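Local coordinates for protein TRAP dicarboxylate transporter, DctP subunit (Sulfurospirillum deleyianum, PDB 4OVS) that binds succinate and probably delivers it, as the periplasmic solute-binding subunit, to a TRAP-type dicarboxylate transporter, at residues Asp105-Phe110 against Glu310-Gln315; Phe147-Ser152 against Leu228-Tyr233; Leu158-Ala163 against Ala303-Ala308; Ile170-Val175 against Pro187-Phe192; Gln223-Leu228 against Asn291-Thr296. One frame throughout, in Å; residues are numbered along the deposited sequence.

The five contacts lie in one chain, and each touches at least one other. Interactions 2 and 5 share Leu228 and the mixed sheet, where strands 137-152 and 225-227 are neighbours; their centres are 11 Å apart. Interaction 3 sits beside both: Trp305 packs on Leu150, and Leu158 on His295. Interaction 1 spans the longest sequence separation, and the other four fall within the span it closes. It touches interaction 2 through Phe108 and Phe110. Interaction 4 belongs to a separate two-strand parallel sheet and meets interaction 1 through Asp105 and Ser173. Of the five, interaction 4 comes closest to the succinate, and interactions 1 and 3 lie away from the site.

Interaction 1 of 5, residues Asp105-Phe110 against Glu310-Gln315; sequences DLPFIF and EAIYPQ
Leu106 opens the contact by lying against one face of the Tyr313 ring. Its CB is 3.9 Å from CE1 of Tyr313, and its CD2 branch is 4.0 Å from CD1 of the same ring. The two side chains cross obliquely. Pro107 follows and has two roles. Its ring meets the end of Ile312, with Pro107 CD 3.7 Å from Ile312 CD1. Its carbonyl takes the hydrogen bond of the tyrosine: Tyr313 OH donates to Pro107 O at 2.8 Å. The oxygen lies at the edge of the tyrosine ring, in its plane, while the hydroxyl stands above the carbonyl plane, 41° out of it. This bond, with Leu106 on the ring face, would limit how the tyrosine ring turns.

Phe108 comes next. Its CB is 3.4 Å from Glu310 OE2, and the carboxylate stands nearly perpendicular to the phenyl ring, their planes 85° apart. The ring itself continues to Trp305 and Gln306 of helix 299-310. Ile109 ends the contact. Its CG1 is anti to the backbone N (chi1 -172°), and CD1 approaches Tyr313 CE2 at 4.1 Å. Ile325 of helix 317-330 touches both Leu106 and Ile109.

Two turns therefore meet here. Leu106 to Ile109 form a type II beta turn, closed by a weak bond from Ile109 N to Leu106 O at 3.4 Å. Glu310 to Tyr313 form a type I beta turn between helices 299-310 and 317-330. The two beta turns pack together away from the succinate site and join the C-terminal helices to the loop before helix 113-120.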
# COMPACT_ATOMS: atom_id res chain seq x y z
N ASP A 105 -0.33 7.26 6.59
CA ASP A 105 0.31 7.93 5.45
C ASP A 105 1.24 9.07 5.86
O ASP A 105 1.99 9.58 5.04
CB ASP A 105 -0.74 8.57 4.55
CG ASP A 105 -1.33 7.61 3.58
OD1 ASP A 105 -0.83 6.47 3.48
OD2 ASP A 105 -2.31 8.02 2.92
N LEU A 106 1.16 9.53 7.10
CA LEU A 106 1.95 10.70 7.49
C LEU A 106 3.43 10.44 7.28
O LEU A 106 3.93 9.37 7.58
CB LEU A 106 1.70 11.06 8.94
CG LEU A 106 0.32 11.62 9.25
CD1 LEU A 106 0.08 11.59 10.77
CD2 LEU A 106 0.18 13.05 8.66
N PRO A 107 4.14 11.42 6.72
CA PRO A 107 5.55 11.17 6.43
C PRO A 107 6.41 10.97 7.68
O PRO A 107 6.34 11.75 8.61
CB PRO A 107 5.97 12.41 5.63
CG PRO A 107 4.89 13.42 5.83
CD PRO A 107 3.64 12.65 6.11
N PHE A 108 7.17 9.88 7.70
CA PHE A 108 8.06 9.56 8.80
C PHE A 108 7.38 9.20 10.12
O PHE A 108 8.03 9.22 11.15
CB PHE A 108 9.06 10.68 9.05
CG PHE A 108 10.01 10.88 7.90
CD1 PHE A 108 11.12 10.07 7.77
CD2 PHE A 108 9.76 11.84 6.95
CE1 PHE A 108 12.00 10.23 6.70
CE2 PHE A 108 10.65 12.01 5.87
CZ PHE A 108 11.76 11.20 5.75
N ILE A 109 6.10 8.83 10.08
CA ILE A 109 5.40 8.47 11.31
C ILE A 109 5.92 7.14 11.91
O ILE A 109 6.01 6.97 13.13
CB ILE A 109 3.85 8.46 11.11
CG1 ILE A 109 3.12 8.27 12.45
CG2 ILE A 109 3.41 7.36 10.18
CD1 ILE A 109 2.58 9.52 13.05
N PHE A 110 6.30 6.19 11.06
CA PHE A 110 6.79 4.89 11.53
C PHE A 110 8.33 4.85 11.48
O PHE A 110 8.91 5.10 10.41
CB PHE A 110 6.23 3.73 10.69
CG PHE A 110 4.72 3.53 10.80
CD1 PHE A 110 4.14 3.08 11.98
CD2 PHE A 110 3.89 3.80 9.74
CE1 PHE A 110 2.75 2.90 12.08
CE2 PHE A 110 2.51 3.64 9.84
CZ PHE A 110 1.94 3.19 11.03
N GLU A 310 7.28 16.79 7.94
CA GLU A 310 6.49 16.69 9.16
C GLU A 310 5.73 17.97 9.44
O GLU A 310 4.75 17.97 10.19
CB GLU A 310 7.38 16.34 10.34
CG GLU A 310 7.82 14.89 10.27
CD GLU A 310 9.08 14.63 11.06
OE1 GLU A 310 9.53 15.56 11.76
OE2 GLU A 310 9.62 13.50 10.94
N ALA A 311 6.16 19.07 8.82
CA ALA A 311 5.52 20.35 9.06
C ALA A 311 4.03 20.31 8.73
O ALA A 311 3.28 21.18 9.13
CB ALA A 311 6.22 21.47 8.25
N ILE A 312 3.61 19.28 8.00
CA ILE A 312 2.23 19.17 7.59
C ILE A 312 1.29 18.59 8.68
O ILE A 312 0.06 18.65 8.54
CB ILE A 312 2.11 18.30 6.33
CG1 ILE A 312 2.25 16.82 6.67
CG2 ILE A 312 3.17 18.70 5.26
CD1 ILE A 312 1.99 15.90 5.48
N TYR A 313 1.85 18.01 9.74
CA TYR A 313 1.03 17.25 10.70
C TYR A 313 -0.13 18.09 11.27
O TYR A 313 -1.27 17.60 11.38
CB TYR A 313 1.88 16.70 11.87
CG TYR A 313 2.70 15.44 11.63
CD1 TYR A 313 3.19 15.11 10.37
CD2 TYR A 313 3.00 14.59 12.68
CE1 TYR A 313 3.97 13.94 10.18
CE2 TYR A 313 3.76 13.45 12.50
CZ TYR A 313 4.25 13.13 11.25
OH TYR A 313 4.99 11.97 11.11
N PRO A 314 0.14 19.34 11.66
CA PRO A 314 -0.95 20.08 12.32
C PRO A 314 -2.18 20.32 11.45
O PRO A 314 -3.28 20.41 11.96
CB PRO A 314 -0.28 21.39 12.71
CG PRO A 314 1.13 21.00 12.98
CD PRO A 314 1.45 19.93 11.95
N GLN A 315 -1.99 20.44 10.15
CA GLN A 315 -3.11 20.55 9.22
C GLN A 315 -4.12 19.41 9.44
O GLN A 315 -5.28 19.53 9.04
CB GLN A 315 -2.60 20.46 7.77
CG GLN A 315 -1.43 21.37 7.43
CD GLN A 315 -1.07 21.30 5.97
OE1 GLN A 315 -1.89 20.88 5.14
NE2 GLN A 315 0.16 21.66 5.64

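Interaction 2 of 5, residues Phe147-Ser152 against Leu228-Tyr233; sequences FKHLSS and LSNHGY
Phe147 CG is anti to its carbonyl carbon (chi1 -73°) and Tyr233 CG is anti to its backbone N (chi1 175°), which sets the tyrosine edge against the phenylalanine face. This is a T-shaped stack, with planes at 74°. The two residues are a non-hydrogen-bonded antiparallel pair.

Beside them, Lys148 N donates to Gly232 O at 2.8 Å. Lys148 O receives a weak bond from His231 N at 3.3 Å. The Lys148 chain bends at chi3 and passes over Gly232. Its NZ forms a salt bridge with Glu208 and also donates to a water, at 2.7 Å, which lies within hydrogen-bonding distance of Tyr233 O.

Ser229 OG accepts from Leu150 N at 3.1 Å and shares a hydrogen bond with His231 ND1 at 2.8 Å. The serine oxygen lies at the edge of the imidazole, in its plane. The other ring nitrogen, NE2, bonds to Glu208, and CE1, between the two nitrogens, touches Leu150 CG at 3.7 Å. A leucine in place of His231 would probably cost Ser229 OG and Glu208 one hydrogen bond each, leaving Glu208 with Lys148 as its remaining partner among those named. Leu228 CD2 covers one face of the His149 ring.

Glu208 thus serves both Lys148 and His231. Its carboxylate would probably help stabilise the charge of the buried lysine, whose side chain lies about 7 Å from bound succinate, nearest atoms.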
# COMPACT_ATOMS: atom_id res chain seq x y z
N PHE A 147 8.31 0.58 3.12
CA PHE A 147 8.52 2.01 3.08
C PHE A 147 8.69 2.48 1.63
O PHE A 147 9.11 1.73 0.76
CB PHE A 147 9.74 2.37 3.92
CG PHE A 147 9.49 2.29 5.39
CD1 PHE A 147 8.97 3.37 6.09
CD2 PHE A 147 9.74 1.13 6.06
CE1 PHE A 147 8.73 3.29 7.42
CE2 PHE A 147 9.50 1.04 7.40
CZ PHE A 147 9.00 2.13 8.08
N LYS A 148 8.35 3.74 1.41
CA LYS A 148 8.19 4.31 0.08
C LYS A 148 9.43 5.10 -0.33
O LYS A 148 10.13 5.66 0.53
CB LYS A 148 6.98 5.24 0.06
CG LYS A 148 5.63 4.57 0.23
CD LYS A 148 4.49 5.57 0.03
CE LYS A 148 4.59 6.70 1.05
NZ LYS A 148 3.36 7.52 1.13
N HIS A 149 9.68 5.18 -1.64
CA HIS A 149 10.88 5.86 -2.17
C HIS A 149 10.54 6.75 -3.34
O HIS A 149 9.69 6.40 -4.15
CB HIS A 149 11.87 4.81 -2.66
CG HIS A 149 12.19 3.80 -1.63
ND1 HIS A 149 12.92 4.10 -0.50
CD2 HIS A 149 11.82 2.50 -1.51
CE1 HIS A 149 12.99 3.02 0.26
NE2 HIS A 149 12.35 2.04 -0.33
N LEU A 150 11.19 7.90 -3.41
CA LEU A 150 10.92 8.85 -4.44
C LEU A 150 11.74 8.54 -5.71
O LEU A 150 12.94 8.26 -5.64
CB LEU A 150 11.31 10.25 -3.95
CG LEU A 150 10.50 10.95 -2.89
CD1 LEU A 150 11.18 12.25 -2.51
CD2 LEU A 150 9.10 11.21 -3.39
N SER A 151 11.10 8.64 -6.87
CA SER A 151 11.80 8.52 -8.14
C SER A 151 11.34 9.61 -9.06
O SER A 151 10.30 10.22 -8.85
CB SER A 151 11.48 7.18 -8.80
OG SER A 151 10.09 7.07 -9.06
N SER A 152 12.10 9.84 -10.13
CA SER A 152 11.77 10.89 -11.07
C SER A 152 12.37 10.59 -12.43
O SER A 152 13.30 9.78 -12.55
CB SER A 152 12.34 12.22 -10.58
OG SER A 152 12.14 13.27 -11.50
N LEU A 228 16.46 6.44 -2.23
CA LEU A 228 16.02 5.59 -1.11
C LEU A 228 15.67 6.48 0.10
O LEU A 228 16.39 6.57 1.08
CB LEU A 228 17.07 4.52 -0.80
CG LEU A 228 17.40 3.60 -1.98
CD1 LEU A 228 18.48 2.63 -1.66
CD2 LEU A 228 16.23 2.84 -2.48
N SER A 229 14.54 7.15 -0.03
CA SER A 229 14.10 8.15 0.93
C SER A 229 13.36 7.58 2.14
O SER A 229 13.39 8.15 3.21
CB SER A 229 13.20 9.16 0.23
OG SER A 229 12.19 8.51 -0.50
N ASN A 230 12.67 6.46 1.98
CA ASN A 230 12.01 5.87 3.13
C ASN A 230 11.14 6.87 3.85
O ASN A 230 11.04 6.85 5.05
CB ASN A 230 13.06 5.33 4.11
CG ASN A 230 13.74 4.10 3.59
OD1 ASN A 230 13.14 3.05 3.50
ND2 ASN A 230 15.00 4.23 3.22
N HIS A 231 10.46 7.72 3.12
CA HIS A 231 9.91 8.91 3.73
C HIS A 231 8.49 8.69 4.24
O HIS A 231 8.00 9.47 5.03
CB HIS A 231 9.97 10.04 2.73
CG HIS A 231 9.14 9.77 1.53
ND1 HIS A 231 9.61 9.09 0.43
CD2 HIS A 231 7.83 10.00 1.30
CE1 HIS A 231 8.64 8.96 -0.46
NE2 HIS A 231 7.54 9.50 0.05
N GLY A 232 7.82 7.62 3.80
CA GLY A 232 6.50 7.26 4.32
C GLY A 232 6.26 5.76 4.16
O GLY A 232 7.09 5.07 3.53
N TYR A 233 5.15 5.25 4.68
CA TYR A 233 4.93 3.79 4.70
C TYR A 233 3.68 3.43 3.89
O TYR A 233 2.75 4.20 3.83
CB TYR A 233 4.82 3.25 6.17
CG TYR A 233 4.48 1.78 6.16
CD1 TYR A 233 5.46 0.82 5.94
CD2 TYR A 233 3.16 1.36 6.27
CE1 TYR A 233 5.14 -0.55 5.85
CE2 TYR A 233 2.84 -0.01 6.22
CZ TYR A 233 3.84 -0.95 6.00
OH TYR A 233 3.51 -2.30 5.88
O HOH W 1 1.41 5.83 2.03
O HOH W 2 13.20 0.31 1.94

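Interaction 3 of 5, residues Leu158-Ala163 against Ala303-Ala308; sequences LLPEDA and AAWQKA
The indole of Trp305 has Pro160 over one face, with Leu158 O and Ala163 CB at its edges. Pro160 N is 3.4 Å from Trp305 CZ2. The proline's CD lies 3.9 Å from the centroid of the six-membered ring of Trp305, 14° off the normal, a CH-pi contact. At the edge, Trp305 NE1 donates to Leu158 O at 3.0 Å. The oxygen is tilted 20° from the indole plane, and the donor stands above the carbonyl plane. Ala163 CB meets the other end of the indole at CH2, 4.4 Å away.

Pro160 CG also reaches Ala308 CB at 4.2 Å, so the proline sits against helix 299-310 beyond the indole. An alanine at Trp305 would probably leave Leu158 O without its donor and open a gap under Pro160.

Asp162 shapes the segment that meets the indole. Its OD2 accepts from Leu158 N at 2.9 Å and from Leu159 N at 3.1 Å. Leu158 N is met by the anti lone pair of OD2; Leu159 N comes from above the carboxylate plane. The short, weakly bonded helix at about 160-163, entered through Pro160, rests by that proline on the tryptophan of helix 299-310.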
# COMPACT_ATOMS: atom_id res chain seq x y z
N LEU A 158 17.46 14.83 -4.16
CA LEU A 158 18.39 14.64 -3.03
C LEU A 158 17.92 15.44 -1.81
O LEU A 158 18.13 15.00 -0.67
CB LEU A 158 19.81 15.06 -3.40
CG LEU A 158 20.43 14.43 -4.66
CD1 LEU A 158 21.91 14.77 -4.72
CD2 LEU A 158 20.25 12.91 -4.76
N LEU A 159 17.30 16.59 -2.08
CA LEU A 159 16.77 17.48 -1.05
C LEU A 159 15.42 17.98 -1.49
O LEU A 159 15.14 18.00 -2.69
CB LEU A 159 17.62 18.72 -0.92
CG LEU A 159 19.03 18.60 -0.37
CD1 LEU A 159 19.71 19.94 -0.55
CD2 LEU A 159 19.00 18.18 1.09
N PRO A 160 14.60 18.42 -0.53
CA PRO A 160 13.25 18.95 -0.79
C PRO A 160 13.23 19.92 -1.96
O PRO A 160 12.32 19.89 -2.79
CB PRO A 160 12.93 19.68 0.51
CG PRO A 160 13.64 18.86 1.53
CD PRO A 160 14.94 18.50 0.89
N GLU A 161 14.23 20.78 -1.98
CA GLU A 161 14.48 21.70 -3.06
C GLU A 161 14.31 21.07 -4.45
O GLU A 161 13.79 21.70 -5.36
CB GLU A 161 15.91 22.22 -2.87
CG GLU A 161 16.35 23.23 -3.87
CD GLU A 161 17.88 23.29 -3.98
OE1 GLU A 161 18.56 22.56 -3.22
OE2 GLU A 161 18.38 24.06 -4.85
N ASP A 162 14.74 19.83 -4.60
CA ASP A 162 14.75 19.18 -5.92
C ASP A 162 13.38 18.74 -6.41
O ASP A 162 13.12 18.61 -7.63
CB ASP A 162 15.69 17.99 -5.89
CG ASP A 162 17.10 18.40 -5.58
OD1 ASP A 162 17.47 19.53 -5.98
OD2 ASP A 162 17.82 17.61 -4.93
N ALA A 163 12.49 18.50 -5.46
CA ALA A 163 11.16 18.03 -5.78
C ALA A 163 10.33 19.19 -6.31
O ALA A 163 9.33 18.99 -6.99
CB ALA A 163 10.51 17.44 -4.55
N ALA A 303 17.48 14.49 7.51
CA ALA A 303 16.94 15.44 8.45
C ALA A 303 16.09 16.46 7.73
O ALA A 303 14.98 16.77 8.14
CB ALA A 303 18.06 16.12 9.14
N ALA A 304 16.61 16.98 6.63
CA ALA A 304 15.96 18.05 5.91
C ALA A 304 14.63 17.58 5.32
O ALA A 304 13.66 18.33 5.22
CB ALA A 304 16.87 18.55 4.81
N TRP A 305 14.60 16.32 4.91
CA TRP A 305 13.35 15.74 4.47
C TRP A 305 12.36 15.63 5.62
O TRP A 305 11.16 15.89 5.45
CB TRP A 305 13.60 14.36 3.85
CG TRP A 305 14.17 14.44 2.47
CD1 TRP A 305 15.45 14.17 2.09
CD2 TRP A 305 13.48 14.83 1.29
NE1 TRP A 305 15.60 14.37 0.75
CE2 TRP A 305 14.41 14.78 0.23
CE3 TRP A 305 12.16 15.23 1.03
CZ2 TRP A 305 14.06 15.10 -1.07
CZ3 TRP A 305 11.82 15.54 -0.27
CH2 TRP A 305 12.76 15.47 -1.31
N GLN A 306 12.85 15.27 6.81
CA GLN A 306 11.96 15.09 7.97
C GLN A 306 11.36 16.40 8.40
O GLN A 306 10.17 16.49 8.67
CB GLN A 306 12.73 14.52 9.16
CG GLN A 306 12.53 13.03 9.36
CD GLN A 306 13.77 12.33 9.87
OE1 GLN A 306 14.87 12.91 9.88
NE2 GLN A 306 13.61 11.09 10.31
N LYS A 307 12.19 17.43 8.44
CA LYS A 307 11.72 18.73 8.86
C LYS A 307 10.64 19.25 7.92
O LYS A 307 9.57 19.69 8.35
CB LYS A 307 12.87 19.74 8.91
CG LYS A 307 12.37 21.12 9.36
CD LYS A 307 13.47 22.15 9.46
CE LYS A 307 12.92 23.46 10.02
NZ LYS A 307 13.99 24.49 10.20
N ALA A 308 10.90 19.17 6.63
CA ALA A 308 10.01 19.80 5.67
C ALA A 308 8.68 19.08 5.62
O ALA A 308 7.64 19.71 5.43
CB ALA A 308 10.65 19.80 4.29

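Interaction 4 of 5, residues Ile170-Val175 against Pro187-Phe192; sequences IMSSHV and PQVLPF
Between these segments Ile170 and Val189 make a single parallel bridge, and its two backbone bonds are unequal. Ile170 N donates to Gln188 O at 2.9 Å, with the donor 44° out of the carbonyl plane. The return bond, Leu190 N to Ile170 O, is weak at 3.4 Å. Between them Val189 CA adds a CH...O contact to Ile170 O at 3.3 Å.

The side chains of Ile170 and Val189 share a face of the small sheet. The isoleucine CG1 lies between its backbone N and carbonyl carbon (chi1 53°), which sets CD1 against Pro187 and Val189. Ile170 CD1 is 3.8 Å from Pro187 CB, and the two side chains run alongside each other, pointing the same way. CG1 of Ile170 is 3.9 Å from the CG2 branch of Val189. The other valine branch, CG1, meets Ser172 CB at 3.8 Å. Phe180 of helix 174-181 packs on both Ile170 and Pro187.

Past the strand the chain turns at Ser172, the centre of an inverse gamma turn. Ser173 then takes the N-cap of helix 174-181, its OG accepting a weak bond from Val175 N. That oxygen also bonds to Asp105.

Selenomethionine Met171 approaches to about 3 Å from bound succinate, nearest atoms, and Leu190 O holds NE of the succinate-binding Arg169. The contact is the strand pairing of a right-handed beta-alpha-beta unit, 167-170, 174-181 and 186-189, placed at the ligand site.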
# COMPACT_ATOMS: atom_id res chain seq x y z
N ILE A 170 0.15 10.56 -6.99
CA ILE A 170 -0.12 10.08 -5.64
C ILE A 170 -1.37 9.21 -5.61
O ILE A 170 -2.22 9.30 -6.51
CB ILE A 170 -0.40 11.21 -4.66
CG1 ILE A 170 -1.50 12.12 -5.20
CG2 ILE A 170 0.86 12.00 -4.42
CD1 ILE A 170 -2.01 13.14 -4.16
N MSE A 171 -1.50 8.40 -4.58
CA MSE A 171 -2.77 7.80 -4.24
C MSE A 171 -3.69 8.87 -3.65
O MSE A 171 -3.22 9.97 -3.29
CB MSE A 171 -2.55 6.69 -3.23
CG MSE A 171 -1.65 5.54 -3.70
SE MSE A 171 -1.18 4.34 -2.16
CE MSE A 171 -0.01 5.54 -1.16
N SER A 172 -4.98 8.55 -3.53
CA SER A 172 -5.98 9.57 -3.21
C SER A 172 -6.05 9.83 -1.73
O SER A 172 -6.86 9.24 -1.03
CB SER A 172 -7.37 9.15 -3.66
OG SER A 172 -8.28 10.23 -3.46
N SER A 173 -5.23 10.75 -1.26
CA SER A 173 -5.11 11.00 0.15
C SER A 173 -4.70 12.43 0.39
O SER A 173 -3.70 12.89 -0.16
CB SER A 173 -4.02 10.11 0.73
OG SER A 173 -3.69 10.54 2.05
N HIS A 174 -5.46 13.15 1.22
CA HIS A 174 -5.13 14.55 1.49
C HIS A 174 -3.78 14.68 2.16
O HIS A 174 -3.08 15.66 1.96
CB HIS A 174 -6.23 15.23 2.32
CG HIS A 174 -7.55 15.25 1.63
ND1 HIS A 174 -8.72 14.88 2.25
CD2 HIS A 174 -7.89 15.59 0.37
CE1 HIS A 174 -9.73 15.00 1.41
NE2 HIS A 174 -9.25 15.43 0.25
N VAL A 175 -3.35 13.67 2.91
CA VAL A 175 -2.05 13.77 3.56
C VAL A 175 -0.92 13.77 2.53
O VAL A 175 0.01 14.57 2.60
CB VAL A 175 -1.83 12.65 4.57
CG1 VAL A 175 -0.33 12.35 4.72
CG2 VAL A 175 -2.49 13.01 5.93
N PRO A 187 1.14 17.53 -6.84
CA PRO A 187 0.68 16.14 -6.81
C PRO A 187 -0.58 15.94 -7.65
O PRO A 187 -1.35 16.86 -7.85
CB PRO A 187 0.40 15.88 -5.32
CG PRO A 187 0.63 17.24 -4.61
CD PRO A 187 0.65 18.28 -5.68
N GLN A 188 -0.77 14.73 -8.14
CA GLN A 188 -1.88 14.42 -9.00
C GLN A 188 -2.34 12.97 -8.73
O GLN A 188 -1.54 12.04 -8.83
CB GLN A 188 -1.40 14.54 -10.44
CG GLN A 188 -2.49 14.58 -11.44
CD GLN A 188 -1.95 14.63 -12.85
OE1 GLN A 188 -0.86 15.17 -13.11
NE2 GLN A 188 -2.71 14.08 -13.79
N VAL A 189 -3.62 12.79 -8.42
CA VAL A 189 -4.13 11.46 -8.15
C VAL A 189 -4.38 10.68 -9.43
O VAL A 189 -5.06 11.17 -10.34
CB VAL A 189 -5.45 11.52 -7.36
CG1 VAL A 189 -5.88 10.15 -6.98
CG2 VAL A 189 -5.27 12.36 -6.14
N LEU A 190 -3.82 9.47 -9.52
CA LEU A 190 -4.11 8.54 -10.61
C LEU A 190 -4.26 7.13 -10.05
O LEU A 190 -3.66 6.79 -9.05
CB LEU A 190 -2.98 8.55 -11.67
CG LEU A 190 -2.77 9.82 -12.50
CD1 LEU A 190 -1.51 9.74 -13.36
CD2 LEU A 190 -3.95 10.05 -13.40
N PRO A 191 -5.09 6.30 -10.69
CA PRO A 191 -5.25 4.93 -10.21
C PRO A 191 -3.93 4.17 -10.45
O PRO A 191 -3.20 4.47 -11.43
CB PRO A 191 -6.34 4.36 -11.11
CG PRO A 191 -6.87 5.50 -11.93
CD PRO A 191 -5.84 6.56 -11.94
N PHE A 192 -3.64 3.19 -9.61
CA PHE A 192 -2.41 2.41 -9.75
C PHE A 192 -2.21 1.90 -11.22
O PHE A 192 -1.09 1.92 -11.74
CB PHE A 192 -2.38 1.26 -8.72
CG PHE A 192 -1.03 0.60 -8.55
CD1 PHE A 192 0.08 1.31 -8.07
CD2 PHE A 192 -0.88 -0.76 -8.81
CE1 PHE A 192 1.37 0.67 -7.92
CE2 PHE A 192 0.37 -1.37 -8.69
CZ PHE A 192 1.49 -0.65 -8.20

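Interaction 5 of 5, residues Gln223-Leu228 against Asn291-Thr296; sequences QTDLTL and NLKIHT
Strands 225-227 and 293-295 pair in parallel at the edge of the mixed sheet, Asp225 opposite Lys293, Leu226 opposite Ile294 and Thr227 opposite His295. Their axes approach to 4.7 Å. The backbone bonds form a regular ladder. Lys293 N donates to Thr224 O at 3.0 Å and Leu226 N to Lys293 O at 3.0 Å. His295 N then gives to Leu226 O at 2.7 Å, and Leu228 N to His295 O at 2.9 Å. Lys293 and His295 thus use both their N-H and their carbonyl across this pairing.

On one side of the sheet Leu226, Ile294 and Leu228 gather. Leu228 CD1 touches Ile294 CG2 at 4.1 Å, and it is equally close to Thr296 CG2. Leu292 CD1 packs on Leu226 CB, and helix 253-289 covers Leu292.

The other side is polar. Thr227 OG1 bonds to the carbonyl of Ile157. Both carboxylate oxygens of Asp225 have donors: OD1 receives Thr224 OG1, and OD2 receives the imidazole of His295. On the opposite edge from strand 293-295, Thr224 and Asp225 face Ser152 of strand 137-152 in a classic beta bulge. Asp225 CG is anti to its carbonyl carbon (chi1 -65°), which lets OD2 meet the imidazole. The ring and carboxylate are nearly coplanar, 12° apart, which suits this His-carboxylate bond. His295 NE2 reaches the anti lone pair of Asp225 OD2 at 2.9 Å, almost straight at 171°.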
# COMPACT_ATOMS: atom_id res chain seq x y z
N GLN A 223 11.78 5.47 -15.21
CA GLN A 223 12.32 6.51 -14.30
C GLN A 223 13.85 6.50 -14.37
O GLN A 223 14.44 5.43 -14.42
CB GLN A 223 11.91 6.22 -12.86
CG GLN A 223 10.45 6.28 -12.58
CD GLN A 223 9.95 7.72 -12.47
OE1 GLN A 223 9.59 8.19 -11.41
NE2 GLN A 223 9.87 8.40 -13.58
N THR A 224 14.48 7.68 -14.36
CA THR A 224 15.92 7.81 -14.55
C THR A 224 16.65 7.91 -13.19
O THR A 224 17.87 7.67 -13.12
CB THR A 224 16.26 9.03 -15.41
OG1 THR A 224 15.79 10.23 -14.78
CG2 THR A 224 15.58 8.93 -16.75
N ASP A 225 15.90 8.23 -12.13
CA ASP A 225 16.47 8.41 -10.80
C ASP A 225 15.57 7.90 -9.68
O ASP A 225 14.39 8.26 -9.63
CB ASP A 225 16.78 9.89 -10.55
CG ASP A 225 17.89 10.42 -11.48
OD1 ASP A 225 17.55 10.90 -12.56
OD2 ASP A 225 19.09 10.34 -11.12
N LEU A 226 16.15 7.09 -8.80
CA LEU A 226 15.50 6.57 -7.60
C LEU A 226 16.25 6.97 -6.34
O LEU A 226 17.47 6.76 -6.23
CB LEU A 226 15.42 5.03 -7.64
CG LEU A 226 14.88 4.35 -6.38
CD1 LEU A 226 13.43 4.60 -6.17
CD2 LEU A 226 15.12 2.83 -6.44
N THR A 227 15.53 7.53 -5.37
CA THR A 227 16.13 7.92 -4.11
C THR A 227 15.57 7.10 -2.97
O THR A 227 14.36 7.03 -2.75
CB THR A 227 15.91 9.43 -3.83
OG1 THR A 227 16.60 10.17 -4.83
CG2 THR A 227 16.44 9.83 -2.50
N LEU A 228 16.46 6.44 -2.23
CA LEU A 228 16.02 5.59 -1.11
C LEU A 228 15.67 6.48 0.10
O LEU A 228 16.39 6.57 1.08
CB LEU A 228 17.07 4.52 -0.80
CG LEU A 228 17.40 3.60 -1.98
CD1 LEU A 228 18.48 2.63 -1.66
CD2 LEU A 228 16.23 2.84 -2.48
N ASN A 291 20.47 3.05 -17.35
CA ASN A 291 19.40 4.05 -17.42
C ASN A 291 18.71 4.40 -16.08
O ASN A 291 17.64 4.98 -16.07
CB ASN A 291 18.36 3.61 -18.45
CG ASN A 291 18.93 3.56 -19.88
OD1 ASN A 291 19.78 4.35 -20.23
ND2 ASN A 291 18.46 2.62 -20.67
N LEU A 292 19.33 4.05 -14.97
CA LEU A 292 18.79 4.40 -13.65
C LEU A 292 19.96 4.66 -12.71
O LEU A 292 20.92 3.91 -12.69
CB LEU A 292 17.89 3.29 -13.13
CG LEU A 292 17.40 3.45 -11.69
CD1 LEU A 292 16.43 4.59 -11.62
CD2 LEU A 292 16.75 2.18 -11.21
N LYS A 293 19.90 5.77 -11.99
CA LYS A 293 20.85 6.03 -10.92
C LYS A 293 20.08 5.88 -9.61
O LYS A 293 18.96 6.38 -9.50
CB LYS A 293 21.41 7.46 -11.01
CG LYS A 293 22.03 7.84 -12.32
CD LYS A 293 23.29 7.02 -12.64
CE LYS A 293 24.40 7.22 -11.61
NZ LYS A 293 25.71 6.56 -12.01
N ILE A 294 20.67 5.20 -8.64
CA ILE A 294 20.07 5.00 -7.31
C ILE A 294 20.82 5.86 -6.29
O ILE A 294 22.03 5.79 -6.17
CB ILE A 294 20.15 3.53 -6.95
CG1 ILE A 294 19.54 2.72 -8.08
CG2 ILE A 294 19.49 3.22 -5.58
CD1 ILE A 294 19.80 1.25 -7.96
N HIS A 295 20.10 6.70 -5.55
CA HIS A 295 20.76 7.62 -4.62
C HIS A 295 20.35 7.30 -3.22
O HIS A 295 19.19 7.09 -2.96
CB HIS A 295 20.36 9.06 -4.89
CG HIS A 295 20.45 9.43 -6.32
ND1 HIS A 295 21.64 9.78 -6.93
CD2 HIS A 295 19.50 9.51 -7.28
CE1 HIS A 295 21.41 10.06 -8.20
NE2 HIS A 295 20.12 9.90 -8.44
N THR A 296 21.32 7.32 -2.32
CA THR A 296 21.09 7.12 -0.91
C THR A 296 21.32 8.45 -0.20
O THR A 296 22.08 9.25 -0.66
CB THR A 296 22.05 6.07 -0.35
OG1 THR A 296 23.37 6.56 -0.45
CG2 THR A 296 21.96 4.80 -1.11